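Local coordinates for chorismate mutase protein (Bartonella henselae, PDB 3RMI) that probably catalyses the Claisen rearrangement of chorismate to prephenate, the step that leads toward phenylalanine and tyrosine, at residues S12-A15 and Y16-S20; Q19-D22 and N23-T27; H30-A33 and E34-C38; P52-P56 and L57-Y61; E90-H93 and Q94-I98. All blocks are in the same frame, centred on the assembly; numbering follows the deposited sequence.

Overall arrangement
From the N terminus, contacts 1, 2 and 3 follow one another along the single long helix 4-48. Contacts 1 and 2 overlap, sharing Gln-19 and Ser-20, and contact 3 lies beyond, its centre about 17 Å from that of contact 2. Contact 4 opens helix 56-72 after the loop, and contact 5 sits on helix 77-106. Each joins neighbouring turns; none closes a long loop, nests or crosses another. In space contact 5 touches contact 3 through Phe-36 and contact 4 through Ala-53 and Val-54, and all three border one malate. Contact 1, its centre about 40 Å from that of contact 4, reaches the other malate, in the second subunit's site.

Contact 1: residues S12-A15 and Y16-S20; sequences SELA and YLRQS. With MLT (D-malate), chain D.
Leu-14 and Arg-18, one helical turn apart, run side by side and point the same way. The isobutyl group of Leu-14 covers one face of the Arg-18 guanidinium: CG lies 3.7 Å above its plane, toward the rim, and CD2 comes within 3.8 Å of NH1. The edge of the guanidinium is turned to D-malate. Arg-18 NE donates to the malate hydroxyl O3 over 2.7 Å, with a bent N-H...O angle of 141°, while NH2 sends a longer but nearly straight bond of 3.3 Å to carboxylate oxygen O1 of the same malate. Two donors along one edge thus fix the turn of the group about its chain. That chain stretches straight from CG to NE (chi2 168°, chi3 166°), which carries the guanidinium out to the ligand. Under it the backbone supplies the usual bond, Arg-18 N to Leu-14 O at 2.9 Å. A second shell comes from the other subunit: Asp-55 of the second subunit makes a salt bridge with Arg-18 NH2, and Ile-42 of the second subunit packs on both Leu-14 and Arg-18. Arg-58, Arg-35, Gln-62 and Lys-46 of the second subunit complete the malate's polar shell. An arginine lent across the dimer in this way is characteristic of the all-helical AroQ chorismate mutases, whose active sites are built from both chains.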
# COMPACT_ATOMS: atom_id res chain seq x y z
N SER A 12 5.45 9.60 25.22
CA SER A 12 5.87 10.66 24.32
C SER A 12 6.60 10.11 23.06
O SER A 12 6.40 10.61 21.93
CB SER A 12 6.74 11.66 25.09
OG SER A 12 6.99 12.81 24.31
N GLU A 13 7.45 9.10 23.24
CA GLU A 13 8.13 8.45 22.11
C GLU A 13 7.13 7.78 21.19
O GLU A 13 7.19 7.87 19.99
CB GLU A 13 9.09 7.37 22.59
CG GLU A 13 10.47 7.85 22.89
CD GLU A 13 11.40 6.72 23.44
OE1 GLU A 13 11.46 5.63 22.80
OE2 GLU A 13 12.08 6.94 24.47
N LEU A 14 6.22 7.06 21.79
CA LEU A 14 5.19 6.37 21.05
C LEU A 14 4.41 7.37 20.20
O LEU A 14 4.23 7.16 19.00
CB LEU A 14 4.29 5.67 22.04
CG LEU A 14 3.37 4.55 21.60
CD1 LEU A 14 4.17 3.43 20.92
CD2 LEU A 14 2.59 4.05 22.87
N ALA A 15 3.98 8.47 20.82
CA ALA A 15 3.24 9.54 20.13
C ALA A 15 4.03 10.12 18.97
O ALA A 15 3.49 10.40 17.91
CB ALA A 15 2.86 10.64 21.10
N TYR A 16 5.33 10.31 19.17
CA TYR A 16 6.17 10.89 18.15
C TYR A 16 6.26 9.94 16.94
O TYR A 16 6.11 10.38 15.80
CB TYR A 16 7.52 11.25 18.75
CG TYR A 16 8.54 11.77 17.76
CD1 TYR A 16 8.76 13.13 17.59
CD2 TYR A 16 9.29 10.87 17.00
CE1 TYR A 16 9.72 13.60 16.67
CE2 TYR A 16 10.25 11.32 16.08
CZ TYR A 16 10.46 12.68 15.93
OH TYR A 16 11.39 13.07 15.00
N LEU A 17 6.44 8.64 17.19
CA LEU A 17 6.53 7.64 16.11
C LEU A 17 5.19 7.53 15.39
O LEU A 17 5.11 7.34 14.18
CB LEU A 17 6.94 6.27 16.67
CG LEU A 17 8.41 6.19 17.13
CD1 LEU A 17 8.56 5.12 18.20
CD2 LEU A 17 9.47 5.98 15.98
N ARG A 18 4.12 7.68 16.12
CA ARG A 18 2.83 7.61 15.49
C ARG A 18 2.53 8.83 14.64
O ARG A 18 1.80 8.71 13.66
CB ARG A 18 1.76 7.36 16.52
CG ARG A 18 1.79 5.93 17.01
CD ARG A 18 0.94 5.72 18.25
NE ARG A 18 0.74 4.30 18.50
CZ ARG A 18 0.14 3.81 19.57
NH1 ARG A 18 -0.30 4.62 20.52
NH2 ARG A 18 -0.01 2.50 19.69
N GLN A 19 3.10 9.98 14.96
CA GLN A 19 2.96 11.15 14.08
C GLN A 19 3.53 10.81 12.72
O GLN A 19 2.97 11.18 11.68
CB GLN A 19 3.69 12.38 14.60
CG GLN A 19 2.83 13.32 15.42
CD GLN A 19 3.63 14.16 16.46
OE1 GLN A 19 4.86 14.28 16.39
NE2 GLN A 19 2.90 14.74 17.42
N SER A 20 4.67 10.12 12.73
CA SER A 20 5.37 9.85 11.49
C SER A 20 4.59 8.86 10.65
O SER A 20 4.36 9.07 9.46
CB SER A 20 6.76 9.30 11.80
OG SER A 20 7.67 10.34 12.11
C1 MLT D . 0.82 0.58 16.02
O1 MLT D . 0.73 0.43 17.27
O2 MLT D . 0.69 -0.46 15.38
C2 MLT D . 1.08 1.90 15.33
O3 MLT D . 0.54 2.83 16.22
C3 MLT D . 0.51 2.31 13.97
C4 MLT D . -0.05 1.24 13.01
O4 MLT D . -1.01 0.45 13.37
O5 MLT D . 0.37 1.15 11.83

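Contact 2: residues Q19-D22 and N23-T27; sequences QSID and NFDIT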
# COMPACT_ATOMS: atom_id res chain seq x y z
N GLN A 19 3.10 9.98 14.96
CA GLN A 19 2.96 11.15 14.08
C GLN A 19 3.53 10.81 12.72
O GLN A 19 2.97 11.18 11.68
CB GLN A 19 3.69 12.38 14.60
CG GLN A 19 2.83 13.32 15.42
CD GLN A 19 3.63 14.16 16.46
OE1 GLN A 19 4.86 14.28 16.39
NE2 GLN A 19 2.90 14.74 17.42
N SER A 20 4.67 10.12 12.73
CA SER A 20 5.37 9.85 11.49
C SER A 20 4.59 8.86 10.65
O SER A 20 4.36 9.07 9.46
CB SER A 20 6.76 9.30 11.80
OG SER A 20 7.67 10.34 12.11
N ILE A 21 4.14 7.79 11.30
CA ILE A 21 3.31 6.78 10.66
C ILE A 21 2.13 7.43 10.01
O ILE A 21 1.83 7.20 8.85
CB ILE A 21 2.88 5.73 11.69
CG1 ILE A 21 4.11 4.89 12.07
CG2 ILE A 21 1.75 4.85 11.13
CD1 ILE A 21 3.98 4.29 13.45
N ASP A 22 1.45 8.27 10.77
CA ASP A 22 0.22 8.92 10.29
C ASP A 22 0.49 9.78 9.05
O ASP A 22 -0.30 9.81 8.11
CB ASP A 22 -0.39 9.73 11.41
CG ASP A 22 -1.10 8.84 12.47
OD1 ASP A 22 -1.22 7.60 12.24
OD2 ASP A 22 -1.58 9.40 13.50
N ASN A 23 1.66 10.42 9.02
CA ASN A 23 2.10 11.17 7.87
C ASN A 23 2.44 10.29 6.68
O ASN A 23 2.19 10.66 5.51
CB ASN A 23 3.37 11.89 8.25
CG ASN A 23 3.39 13.29 7.79
OD1 ASN A 23 2.78 14.19 8.44
ND2 ASN A 23 4.11 13.54 6.69
N PHE A 24 3.08 9.16 6.95
CA PHE A 24 3.39 8.23 5.87
C PHE A 24 2.09 7.74 5.23
O PHE A 24 2.00 7.66 4.02
CB PHE A 24 4.22 7.07 6.35
CG PHE A 24 5.61 7.46 6.79
CD1 PHE A 24 6.36 8.33 6.05
CD2 PHE A 24 6.15 6.93 7.95
CE1 PHE A 24 7.63 8.68 6.46
CE2 PHE A 24 7.41 7.25 8.35
CZ PHE A 24 8.15 8.13 7.63
N ASP A 25 1.10 7.44 6.05
CA ASP A 25 -0.17 6.94 5.54
C ASP A 25 -0.89 7.95 4.64
O ASP A 25 -1.49 7.54 3.65
CB ASP A 25 -1.06 6.48 6.69
CG ASP A 25 -0.58 5.15 7.34
OD1 ASP A 25 0.26 4.44 6.72
OD2 ASP A 25 -1.01 4.81 8.48
N ILE A 26 -0.83 9.25 4.94
CA ILE A 26 -1.44 10.23 4.04
C ILE A 26 -0.72 10.26 2.72
O ILE A 26 -1.34 10.42 1.68
CB ILE A 26 -1.37 11.71 4.45
CG1 ILE A 26 -1.58 11.91 5.91
CG2 ILE A 26 -2.48 12.50 3.70
CD1 ILE A 26 -1.92 13.39 6.30
N THR A 27 0.59 10.23 2.80
CA THR A 27 1.47 10.20 1.64
C THR A 27 1.17 9.01 0.77
O THR A 27 1.05 9.13 -0.45
CB THR A 27 2.92 10.16 2.11
OG1 THR A 27 3.10 11.22 3.09
CG2 THR A 27 3.84 10.40 0.98
O HOH W 1 -2.28 5.93 10.43
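Ser-20 and Phe-24, with Ile-21 and Asp-25 beside them, form a contact between successive turns within helix 4-48, on the part of that helix that lies against the second subunit. The Phe-24 ring has folded back over its own helix: CG stands beside the backbone N (chi1 -67°), and one ring face rests on the carbonyl oxygen of Ser-20, which is 3.2 Å from ring atom CD2. The same oxygen accepts the backbone N of Phe-24 at 2.8 Å, nearly in line with the carbonyl. Ile-21 and Asp-25 lie alongside one another, the branch CG2 of the isoleucine 3.8 Å from OD2 of the aspartate. Farther on, Asn-23 O takes two donors from opposite faces of its plane, Thr-27 N and the hydroxyl, with OG1 2.6 Å from that oxygen. The charged side of the helix carries Asp-22 and Asp-25. Their oxygens OD1 of Asp-22 and OD2 of Asp-25 stand 4.7 Å apart, and a water sits between them, 2.7 Å from Asp-22 OD1 and 2.6 Å from Asp-25 OD2. With further acceptors nearby, the water cannot serve them all, and the two bonds may not both be made at once. The firmer partners come from across the dimer: Asp-22 OD1 pairs with Arg-58 of the second subunit and Asp-25 OD1 with Arg-35 of the second subunit. Since both of those arginines also bind malate, the two aspartates act as second-shell carboxylates that would help orient them and balance their charge.

Contact 3: residues H30-A33 and E34-C38; sequences HILA and ERFRC. With MLT (D-malate), chain B.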
# COMPACT_ATOMS: atom_id res chain seq x y z
N HIS A 30 -2.03 9.60 -1.12
CA HIS A 30 -1.89 10.54 -2.26
C HIS A 30 -1.19 9.90 -3.46
O HIS A 30 -1.65 10.07 -4.57
CB HIS A 30 -1.20 11.82 -1.85
CG HIS A 30 -2.10 12.77 -1.14
ND1 HIS A 30 -1.97 13.06 0.20
CD2 HIS A 30 -3.15 13.50 -1.58
CE1 HIS A 30 -2.88 13.95 0.55
NE2 HIS A 30 -3.61 14.23 -0.52
N ILE A 31 -0.17 9.09 -3.22
CA ILE A 31 0.50 8.38 -4.31
C ILE A 31 -0.36 7.34 -4.96
O ILE A 31 -0.42 7.23 -6.19
CB ILE A 31 1.78 7.71 -3.82
CG1 ILE A 31 2.80 8.79 -3.50
CG2 ILE A 31 2.36 6.79 -4.89
CD1 ILE A 31 3.91 8.27 -2.56
N LEU A 32 -1.06 6.55 -4.15
CA LEU A 32 -2.05 5.63 -4.69
C LEU A 32 -3.20 6.31 -5.46
O LEU A 32 -3.67 5.77 -6.47
CB LEU A 32 -2.64 4.79 -3.59
CG LEU A 32 -1.81 3.68 -2.98
CD1 LEU A 32 -2.64 3.14 -1.77
CD2 LEU A 32 -1.56 2.59 -3.98
N ALA A 33 -3.65 7.48 -5.00
CA ALA A 33 -4.60 8.24 -5.79
C ALA A 33 -4.08 8.44 -7.20
O ALA A 33 -4.81 8.27 -8.16
CB ALA A 33 -4.91 9.60 -5.17
N GLU A 34 -2.82 8.85 -7.34
CA GLU A 34 -2.29 9.05 -8.69
C GLU A 34 -2.14 7.73 -9.45
O GLU A 34 -2.43 7.67 -10.64
CB GLU A 34 -0.97 9.81 -8.69
CG GLU A 34 -1.12 11.30 -8.38
CD GLU A 34 -2.07 12.03 -9.35
OE1 GLU A 34 -1.90 11.93 -10.60
OE2 GLU A 34 -2.98 12.70 -8.84
N ARG A 35 -1.72 6.68 -8.75
CA ARG A 35 -1.54 5.36 -9.39
C ARG A 35 -2.86 4.88 -9.97
O ARG A 35 -2.89 4.33 -11.08
CB ARG A 35 -1.09 4.33 -8.38
CG ARG A 35 -0.48 3.05 -9.01
CD ARG A 35 -0.36 1.99 -7.97
NE ARG A 35 0.39 0.81 -8.40
CZ ARG A 35 -0.10 -0.15 -9.18
NH1 ARG A 35 -1.31 -0.08 -9.71
NH2 ARG A 35 0.65 -1.19 -9.47
N PHE A 36 -3.95 5.09 -9.21
CA PHE A 36 -5.27 4.68 -9.66
C PHE A 36 -5.82 5.57 -10.79
O PHE A 36 -6.59 5.10 -11.62
CB PHE A 36 -6.24 4.54 -8.47
CG PHE A 36 -6.18 3.19 -7.83
CD1 PHE A 36 -6.86 2.11 -8.40
CD2 PHE A 36 -5.36 2.96 -6.74
CE1 PHE A 36 -6.77 0.85 -7.85
CE2 PHE A 36 -5.25 1.67 -6.19
CZ PHE A 36 -5.97 0.63 -6.74
N ARG A 37 -5.40 6.83 -10.85
CA ARG A 37 -5.69 7.65 -12.00
C ARG A 37 -5.06 7.01 -13.23
O ARG A 37 -5.72 6.89 -14.24
CB ARG A 37 -5.23 9.10 -11.80
CG ARG A 37 -6.35 9.95 -11.20
CD ARG A 37 -5.87 11.15 -10.33
NE ARG A 37 -5.32 12.25 -11.13
CZ ARG A 37 -6.01 13.28 -11.63
NH1 ARG A 37 -7.32 13.40 -11.44
NH2 ARG A 37 -5.38 14.22 -12.34
N CYS A 38 -3.82 6.53 -13.12
CA CYS A 38 -3.16 5.88 -14.26
C CYS A 38 -3.79 4.58 -14.63
O CYS A 38 -4.08 4.37 -15.78
CB CYS A 38 -1.69 5.61 -13.99
SG CYS A 38 -0.74 7.06 -14.06
C1 MLT B . -2.25 -2.95 -15.61
O1 MLT B . -2.53 -3.40 -16.77
O2 MLT B . -3.00 -3.36 -14.73
C2 MLT B . -1.13 -1.98 -15.32
O3 MLT B . -0.20 -2.26 -16.32
C3 MLT B . -0.30 -1.97 -14.03
C4 MLT B . -0.82 -2.69 -12.77
O4 MLT B . -1.10 -3.95 -12.77
O5 MLT B . -0.92 -2.07 -11.67
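The malate pocket of this subunit takes one of its arginines, Arg-35, from this part of helix 4-48, where Leu-32 lies against Arg-35 and Phe-36 on the next turn. Arg-35 grips a single carboxylate oxygen with a fork: NH1 and NH2 each donate to malate O5 over 2.8 Å, both bonds bent to just under 140°, as they must be when one acceptor faces the outer edge between two nitrogens. The side chain leaves the helix with CG anti to the backbone N (chi1 -163°) and stays extended to NE, and a rotation about CD-NE (chi4 -78°) turns that edge onto the ligand. NE, which takes no part in the fork, forms a salt bridge with Asp-25 of the second subunit, so the guanidinium is held both by the ligand and across the dimer.

Leu-32 supports this from one turn back. Its CD2 methyl lies 4.2 Å from Arg-35 CD and 4.4 Å from Phe-36 CE2, and its carbonyl oxygen meets the edge of the Phe-36 ring in plane, 3.3 Å from CD2 of that ring. Phe-79 of the second subunit meets the same ring at a steep angle, and Leu-28 of the second subunit packs on Leu-32. On the outer side of the helix Glu-34 and Arg-37 form a salt bridge, with Arg-37 NE 3.3 Å from Glu-34 OE2. An arginine of the long helix that binds the ligand while paired with the partner chain is consistent with the intertwined AroQ-type chorismate mutase dimer.

Contact 4: residues P52-P56 and L57-Y61; sequences PAVDP and LREQY. With MLT (D-malate), chain B.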
# COMPACT_ATOMS: atom_id res chain seq x y z
N PRO A 52 -7.45 -7.61 -22.35
CA PRO A 52 -7.96 -8.31 -21.17
C PRO A 52 -7.48 -7.63 -19.88
O PRO A 52 -6.41 -7.01 -19.88
CB PRO A 52 -7.34 -9.69 -21.33
CG PRO A 52 -5.92 -9.35 -21.86
CD PRO A 52 -6.10 -8.09 -22.71
N ALA A 53 -8.27 -7.76 -18.82
CA ALA A 53 -7.95 -7.22 -17.50
C ALA A 53 -6.64 -7.80 -16.97
O ALA A 53 -5.75 -7.04 -16.55
CB ALA A 53 -9.07 -7.51 -16.52
N VAL A 54 -6.52 -9.12 -16.98
CA VAL A 54 -5.29 -9.77 -16.52
C VAL A 54 -4.33 -9.93 -17.69
O VAL A 54 -4.62 -10.60 -18.69
CB VAL A 54 -5.55 -11.13 -15.86
CG1 VAL A 54 -4.24 -11.67 -15.28
CG2 VAL A 54 -6.64 -11.01 -14.78
N ASP A 55 -3.18 -9.31 -17.54
CA ASP A 55 -2.11 -9.32 -18.53
C ASP A 55 -0.90 -10.02 -17.87
O ASP A 55 -0.08 -9.37 -17.23
CB ASP A 55 -1.82 -7.86 -18.85
CG ASP A 55 -0.88 -7.67 -20.01
OD1 ASP A 55 0.03 -8.51 -20.21
OD2 ASP A 55 -1.06 -6.64 -20.71
N PRO A 56 -0.79 -11.35 -18.01
CA PRO A 56 0.16 -12.11 -17.18
C PRO A 56 1.63 -11.71 -17.34
O PRO A 56 2.34 -11.65 -16.33
CB PRO A 56 -0.05 -13.58 -17.60
CG PRO A 56 -1.04 -13.59 -18.71
CD PRO A 56 -1.42 -12.18 -19.06
N LEU A 57 2.08 -11.45 -18.56
CA LEU A 57 3.46 -10.98 -18.79
C LEU A 57 3.73 -9.65 -18.10
O LEU A 57 4.80 -9.45 -17.57
CB LEU A 57 3.79 -10.87 -20.29
CG LEU A 57 4.08 -12.17 -21.03
CD1 LEU A 57 4.50 -11.91 -22.51
CD2 LEU A 57 5.12 -13.08 -20.32
N ARG A 58 2.75 -8.75 -18.10
CA ARG A 58 2.89 -7.47 -17.37
C ARG A 58 3.01 -7.70 -15.84
O ARG A 58 3.92 -7.17 -15.19
CB ARG A 58 1.70 -6.55 -17.71
CG ARG A 58 1.54 -5.30 -16.87
CD ARG A 58 2.71 -4.33 -17.01
NE ARG A 58 2.47 -3.15 -16.18
CZ ARG A 58 3.40 -2.32 -15.71
NH1 ARG A 58 4.69 -2.48 -16.01
NH2 ARG A 58 3.03 -1.29 -14.96
N GLU A 59 2.11 -8.52 -15.30
CA GLU A 59 2.04 -8.84 -13.86
C GLU A 59 3.37 -9.41 -13.41
O GLU A 59 3.91 -9.02 -12.39
CB GLU A 59 0.93 -9.88 -13.58
CG GLU A 59 -0.20 -9.50 -12.62
CD GLU A 59 -1.61 -9.24 -13.30
OE1 GLU A 59 -1.79 -8.28 -14.13
OE2 GLU A 59 -2.56 -10.01 -12.94
N GLN A 60 3.89 -10.34 -14.20
CA GLN A 60 5.13 -11.04 -13.88
C GLN A 60 6.30 -10.10 -13.81
O GLN A 60 7.16 -10.25 -12.94
CB GLN A 60 5.49 -12.05 -14.96
CG GLN A 60 5.04 -13.44 -14.74
CD GLN A 60 5.28 -14.30 -16.00
OE1 GLN A 60 4.35 -14.94 -16.49
NE2 GLN A 60 6.53 -14.28 -16.53
N TYR A 61 6.37 -9.18 -14.77
CA TYR A 61 7.43 -8.17 -14.79
C TYR A 61 7.35 -7.25 -13.55
O TYR A 61 8.35 -6.98 -12.90
CB TYR A 61 7.33 -7.33 -16.09
CG TYR A 61 8.18 -6.07 -16.10
CD1 TYR A 61 9.56 -6.13 -16.38
CD2 TYR A 61 7.61 -4.83 -15.81
CE1 TYR A 61 10.34 -4.95 -16.37
CE2 TYR A 61 8.39 -3.67 -15.79
CZ TYR A 61 9.74 -3.73 -16.07
OH TYR A 61 10.48 -2.58 -16.06
C1 MLT B . -2.25 -2.95 -15.61
O1 MLT B . -2.53 -3.40 -16.77
O2 MLT B . -3.00 -3.36 -14.73
C2 MLT B . -1.13 -1.98 -15.32
O3 MLT B . -0.20 -2.26 -16.32
C3 MLT B . -0.30 -1.97 -14.03
C4 MLT B . -0.82 -2.69 -12.77
O4 MLT B . -1.10 -3.95 -12.77
O5 MLT B . -0.92 -2.07 -11.67
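With its CG anti to the backbone N (chi1 -171°), Asp-55 turns its carboxylate back over the start of the helix, where OD1 lies 3.5 Å from Arg-58 N, a weak bond but fairly straight at 158°. Arg-58 also begins anti, then bends at chi2 (63°), and this kink sends its guanidinium away from the aspartate and into the pocket. There NE donates to the malate hydroxyl O3 over 2.8 Å, with the ligand at the edge of the group. Asp-55 and Arg-58 therefore touch through OD1 and CB of the arginine, at 3.6 Å, rather than through their charges. Each finds its charged partner on the other chain: Asp-55 OD2 pairs with Arg-18 of the second subunit, and Arg-58 NH2 with Asp-22 of the second subunit.

Backbone bonds set the first turn, Glu-59 N to Asp-55 O at 3.0 Å and Gln-60 N to Pro-56 O at 2.9 Å. Glu-59 folds back toward the loop and crosses Val-54 at about a right angle, its OE2 coming within 3.3 Å of Val-54 CG1. OE1 of that glutamate is buried here and has no polar partner in the model. Lys-46, which also binds the malate, holds the loop through Pro-52 O. An aspartate N-cap followed by proline is a classic helix start; here it opens helix 56-72 at the edge of an AroQ-type active site.

Contact 5: residues E90-H93 and Q94-I98; sequences EVVH and QHEVI. With MLT (D-malate), chain B; EDO (1,2-ethanediol), chain C.
Two valine-histidine pairs, in opposite order along the chain, are the striking feature: Val-91 lies against His-95 and His-93 against Val-97, each pair with a methyl over an imidazole face. Val-91 CG1 is 3.8 Å from the centroid of the His-95 ring and 22° off its normal, and Val-97 CG2 is 3.9 Å from the centroid of the His-93 ring; both are CH-pi contacts. The two pairs meet differently, since Val-91 and His-95 run alongside each other whereas His-93 and Val-97 cross at a slant. CG1 of Val-91 stands anti to the backbone N (chi1 170°), where it can touch both the ring and the ligand, lying 3.5 Å from malate O2. His-95 CE1 is closer still to that oxygen, at 3.3 Å. The ring's rotation is fixed from outside the helix, because NE2 is hydrogen-bonded to Thr-39 O; ND1 is buried and lacks a partner in the model. Gln-94 passes Glu-90 obliquely, its amide plane nearly perpendicular to the carboxylate, and its OE1 is held by Gln-40. NE2 of Gln-94 also faces a 1,2-ethanediol, but that approach is too short to be relied on. Phe-36 of helix 4-48 packs on Glu-90 and Gln-94. Helix 77-106 thus supplies an apolar and imidazole wall to the malate pocket, as the C-terminal helix does in the three-helix AroQ fold.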
# COMPACT_ATOMS: atom_id res chain seq x y z
N GLU A 90 -7.23 -5.05 -6.92
CA GLU A 90 -8.17 -3.95 -7.02
C GLU A 90 -8.19 -3.45 -8.45
O GLU A 90 -9.24 -3.16 -9.00
CB GLU A 90 -7.76 -2.83 -6.09
CG GLU A 90 -8.72 -1.66 -6.09
CD GLU A 90 -10.12 -2.04 -5.62
OE1 GLU A 90 -10.28 -3.11 -4.98
OE2 GLU A 90 -11.05 -1.26 -5.88
N VAL A 91 -7.01 -3.33 -9.05
CA VAL A 91 -6.89 -2.82 -10.42
C VAL A 91 -7.64 -3.70 -11.40
O VAL A 91 -8.35 -3.20 -12.28
CB VAL A 91 -5.42 -2.69 -10.84
CG1 VAL A 91 -5.32 -2.40 -12.34
CG2 VAL A 91 -4.73 -1.56 -10.04
N VAL A 92 -7.52 -5.01 -11.24
CA VAL A 92 -8.15 -5.96 -12.14
C VAL A 92 -9.67 -5.85 -11.99
O VAL A 92 -10.40 -5.82 -13.00
CB VAL A 92 -7.62 -7.40 -11.87
CG1 VAL A 92 -8.59 -8.42 -12.38
CG2 VAL A 92 -6.23 -7.59 -12.50
N HIS A 93 -10.15 -5.75 -10.75
CA HIS A 93 -11.54 -5.42 -10.51
C HIS A 93 -11.95 -4.14 -11.24
O HIS A 93 -12.99 -4.11 -11.91
CB HIS A 93 -11.84 -5.25 -9.00
CG HIS A 93 -13.26 -4.85 -8.70
ND1 HIS A 93 -13.59 -3.66 -8.07
CD2 HIS A 93 -14.44 -5.46 -8.98
CE1 HIS A 93 -14.91 -3.57 -7.97
NE2 HIS A 93 -15.44 -4.65 -8.51
N GLN A 94 -11.15 -3.09 -11.12
CA GLN A 94 -11.54 -1.82 -11.73
C GLN A 94 -11.56 -1.90 -13.24
O GLN A 94 -12.41 -1.27 -13.89
CB GLN A 94 -10.62 -0.70 -11.29
CG GLN A 94 -11.06 -0.04 -10.00
CD GLN A 94 -10.24 1.20 -9.66
OE1 GLN A 94 -9.52 1.75 -10.52
NE2 GLN A 94 -10.34 1.65 -8.42
N HIS A 95 -10.64 -2.67 -13.81
CA HIS A 95 -10.61 -2.88 -15.25
C HIS A 95 -11.87 -3.58 -15.72
O HIS A 95 -12.42 -3.23 -16.75
CB HIS A 95 -9.37 -3.69 -15.64
CG HIS A 95 -8.11 -2.90 -15.64
ND1 HIS A 95 -6.89 -3.44 -15.98
CD2 HIS A 95 -7.87 -1.60 -15.37
CE1 HIS A 95 -5.96 -2.51 -15.91
NE2 HIS A 95 -6.52 -1.38 -15.54
N GLU A 96 -12.30 -4.58 -14.97
CA GLU A 96 -13.53 -5.30 -15.29
C GLU A 96 -14.76 -4.40 -15.16
O GLU A 96 -15.67 -4.48 -15.99
CB GLU A 96 -13.67 -6.55 -14.41
CG GLU A 96 -12.61 -7.63 -14.73
CD GLU A 96 -12.56 -8.80 -13.73
OE1 GLU A 96 -13.08 -8.68 -12.58
OE2 GLU A 96 -11.95 -9.84 -14.10
N VAL A 97 -14.79 -3.53 -14.14
CA VAL A 97 -15.93 -2.61 -13.96
C VAL A 97 -16.04 -1.60 -15.11
O VAL A 97 -17.13 -1.33 -15.62
CB VAL A 97 -15.89 -1.87 -12.59
CG1 VAL A 97 -16.91 -0.71 -12.55
CG2 VAL A 97 -16.19 -2.87 -11.46
N ILE A 98 -14.91 -1.07 -15.55
CA ILE A 98 -14.89 -0.17 -16.69
C ILE A 98 -15.40 -0.88 -17.97
O ILE A 98 -16.14 -0.29 -18.73
CB ILE A 98 -13.49 0.46 -16.87
CG1 ILE A 98 -13.22 1.43 -15.70
CG2 ILE A 98 -13.38 1.19 -18.19
CD1 ILE A 98 -11.76 1.55 -15.26
C1 MLT B . -2.25 -2.95 -15.61
O1 MLT B . -2.53 -3.40 -16.77
O2 MLT B . -3.00 -3.36 -14.73
C2 MLT B . -1.13 -1.98 -15.32
O3 MLT B . -0.20 -2.26 -16.32
C3 MLT B . -0.30 -1.97 -14.03
C4 MLT B . -0.82 -2.69 -12.77
O4 MLT B . -1.10 -3.95 -12.77
O5 MLT B . -0.92 -2.07 -11.67
C1 EDO C . -9.88 5.30 -6.24
O1 EDO C . -10.66 5.98 -5.25
C2 EDO C . -9.32 4.03 -5.62
O2 EDO C . -9.79 2.90 -6.36